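Local coordinates for protein benzoylformate Decarboxylase (Polynucleobacter necessarius, PDB 4K9Q) that binds thiamine diphosphate and a magnesium ion and probably decarboxylates benzoylformate, as a member of the thiamine diphosphate-dependent enzyme family, at residues L15-V20 against P64-I69. Numbering follows the deposited sequence.
Sequences LQVTTV and PVIVNI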
loop_
_atom_site.group_PDB
_atom_site.type_symbol
_atom_site.label_atom_id
_atom_site.label_comp_id
_atom_site.label_asym_id
_atom_site.label_seq_id
_atom_site.Cartn_x
_atom_site.Cartn_y
_atom_site.Cartn_z
ATOM N N LEU A 15 18.719 -6.963 -24.930
ATOM C CA LEU A 15 18.305 -7.909 -23.894
ATOM C C LEU A 15 17.698 -9.189 -24.455
ATOM O O LEU A 15 17.468 -10.147 -23.708
ATOM C CB LEU A 15 17.312 -7.241 -22.932
ATOM C CG LEU A 15 17.912 -6.076 -22.135
ATOM C CD1 LEU A 15 16.849 -5.303 -21.353
ATOM C CD2 LEU A 15 19.031 -6.555 -21.198
ATOM N N GLN A 16 17.433 -9.188 -25.763
ATOM C CA GLN A 16 16.799 -10.305 -26.456
ATOM C C GLN A 16 15.375 -10.583 -25.967
ATOM O O GLN A 16 14.943 -11.737 -25.877
ATOM C CB GLN A 16 17.675 -11.552 -26.385
ATOM C CG GLN A 16 19.073 -11.307 -26.966
ATOM C CD GLN A 16 19.938 -12.550 -26.951
ATOM O OE1 GLN A 16 19.456 -13.658 -27.182
ATOM N NE2 GLN A 16 21.224 -12.373 -26.669
ATOM N N VAL A 17 14.660 -9.509 -25.659
ATOM C CA VAL A 17 13.256 -9.589 -25.275
ATOM C C VAL A 17 12.463 -8.928 -26.397
ATOM O O VAL A 17 12.272 -7.711 -26.403
ATOM C CB VAL A 17 13.030 -8.878 -23.924
ATOM C CG1 VAL A 17 11.549 -8.868 -23.538
ATOM C CG2 VAL A 17 13.866 -9.565 -22.835
ATOM N N THR A 18 12.027 -9.725 -27.367
ATOM C CA THR A 18 11.451 -9.148 -28.583
ATOM C C THR A 18 10.034 -9.646 -28.888
ATOM O O THR A 18 9.543 -9.507 -30.014
ATOM C CB THR A 18 12.373 -9.357 -29.808
ATOM O OG1 THR A 18 12.518 -10.756 -30.067
ATOM C CG2 THR A 18 13.754 -8.751 -29.543
ATOM N N THR A 19 9.382 -10.219 -27.882
ATOM C CA THR A 19 7.977 -10.581 -28.013
ATOM C C THR A 19 7.111 -9.754 -27.076
ATOM O O THR A 19 7.407 -9.634 -25.890
ATOM C CB THR A 19 7.725 -12.075 -27.742
ATOM O OG1 THR A 19 8.525 -12.857 -28.638
ATOM C CG2 THR A 19 6.245 -12.412 -27.971
ATOM N N VAL A 20 6.032 -9.196 -27.627
ATOM C CA VAL A 20 5.047 -8.453 -26.862
ATOM C C VAL A 20 3.699 -9.159 -26.999
ATOM O O VAL A 20 3.190 -9.310 -28.110
ATOM C CB VAL A 20 4.885 -7.004 -27.401
ATOM C CG1 VAL A 20 3.768 -6.283 -26.649
ATOM C CG2 VAL A 20 6.207 -6.216 -27.318
ATOM N N PRO A 64 12.395 -13.148 -20.212
ATOM C CA PRO A 64 11.182 -12.336 -20.103
ATOM C C PRO A 64 10.411 -12.232 -21.415
ATOM O O PRO A 64 10.964 -12.371 -22.507
ATOM C CB PRO A 64 11.721 -10.960 -19.701
ATOM C CG PRO A 64 13.046 -11.248 -19.039
ATOM C CD PRO A 64 13.602 -12.394 -19.829
ATOM N N VAL A 65 9.115 -11.996 -21.273
ATOM C CA VAL A 65 8.249 -11.622 -22.374
ATOM C C VAL A 65 7.561 -10.338 -21.910
ATOM O O VAL A 65 7.297 -10.175 -20.720
ATOM C CB VAL A 65 7.204 -12.719 -22.662
ATOM C CG1 VAL A 65 6.170 -12.212 -23.679
ATOM C CG2 VAL A 65 7.894 -13.994 -23.170
ATOM N N ILE A 66 7.315 -9.409 -22.826
ATOM C CA ILE A 66 6.613 -8.180 -22.476
ATOM C C ILE A 66 5.108 -8.353 -22.633
ATOM O O ILE A 66 4.636 -8.894 -23.633
ATOM C CB ILE A 66 7.075 -7.000 -23.339
ATOM C CG1 ILE A 66 8.532 -6.659 -23.007
ATOM C CG2 ILE A 66 6.182 -5.795 -23.104
ATOM C CD1 ILE A 66 9.114 -5.640 -23.928
ATOM N N VAL A 67 4.369 -7.921 -21.617
ATOM C CA VAL A 67 2.923 -7.804 -21.676
ATOM C C VAL A 67 2.624 -6.313 -21.866
ATOM O O VAL A 67 3.203 -5.471 -21.190
ATOM C CB VAL A 67 2.279 -8.328 -20.365
ATOM C CG1 VAL A 67 0.832 -7.851 -20.227
ATOM C CG2 VAL A 67 2.354 -9.855 -20.310
ATOM N N ASN A 68 1.750 -5.978 -22.806
ATOM C CA ASN A 68 1.364 -4.583 -23.013
ATOM C C ASN A 68 -0.154 -4.505 -22.960
ATOM O O ASN A 68 -0.840 -5.023 -23.845
ATOM C CB ASN A 68 1.895 -4.066 -24.355
ATOM C CG ASN A 68 1.671 -2.571 -24.546
ATOM O OD1 ASN A 68 1.099 -2.148 -25.555
ATOM N ND2 ASN A 68 2.133 -1.765 -23.590
ATOM N N ILE A 69 -0.675 -3.883 -21.905
ATOM C CA ILE A 69 -2.115 -3.795 -21.718
ATOM C C ILE A 69 -2.558 -2.370 -21.420
ATOM O O ILE A 69 -1.728 -1.467 -21.254
ATOM C CB ILE A 69 -2.606 -4.789 -20.650
ATOM C CG1 ILE A 69 -1.934 -4.516 -19.298
ATOM C CG2 ILE A 69 -2.352 -6.232 -21.109
ATOM C CD1 ILE A 69 -2.196 -5.623 -18.273
HETATM O O HOH W 1 10.411 -11.956 -25.324
#
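Val20 and Ile66 pair as a parallel beta bridge, CA to CA 4.7 Å, at the start of two neighbouring strands. Ile66 N donates to Thr19 O over 3.1 Å, with a C=O...N angle of 164°. Val20 CA lies 3.3 Å from Ile66 O, a CA-H...O contact. One step earlier a water bridges the backbones: it accepts from Thr19 N and donates to Pro64 O.

Val17 points toward 64-69 and crosses the side chains of Pro64 and Ile66 at about a right angle. Its CG1, anti to the backbone N (chi1 176°), lies 3.8 Å from Ile66 CG1. Its CG2 meets Pro64 CB at 4.0 Å. Tyr143 of helix 135-147 touches both Val17 and Pro64. An alanine here lacks both methyl branches and would probably leave Pro64 CB and Ile66 CG1 without their partner and a gap beside Tyr143.

Val20 and Ile66 share a face of the sheet, with Val20 CG2 4.1 Å from Ile66 CB. Val20 CG1 packs on Asn68 CB at 3.7 Å. Asn68 ND2 is hydrogen-bonded to Thr95 OG1 on strand 93-98.

This is core packing in the parallel alpha/beta sheet of the N-terminal thiamine diphosphate-binding domain, away from the cofactor site. Strands 19-22 and 66-69 are adjacent, with 40-43 beyond one and 93-98 beyond the other. Direct main-chain pairing starts at Thr19 O and Ile66 N and continues to Val21; before it, water links Thr19 N to Pro64 O.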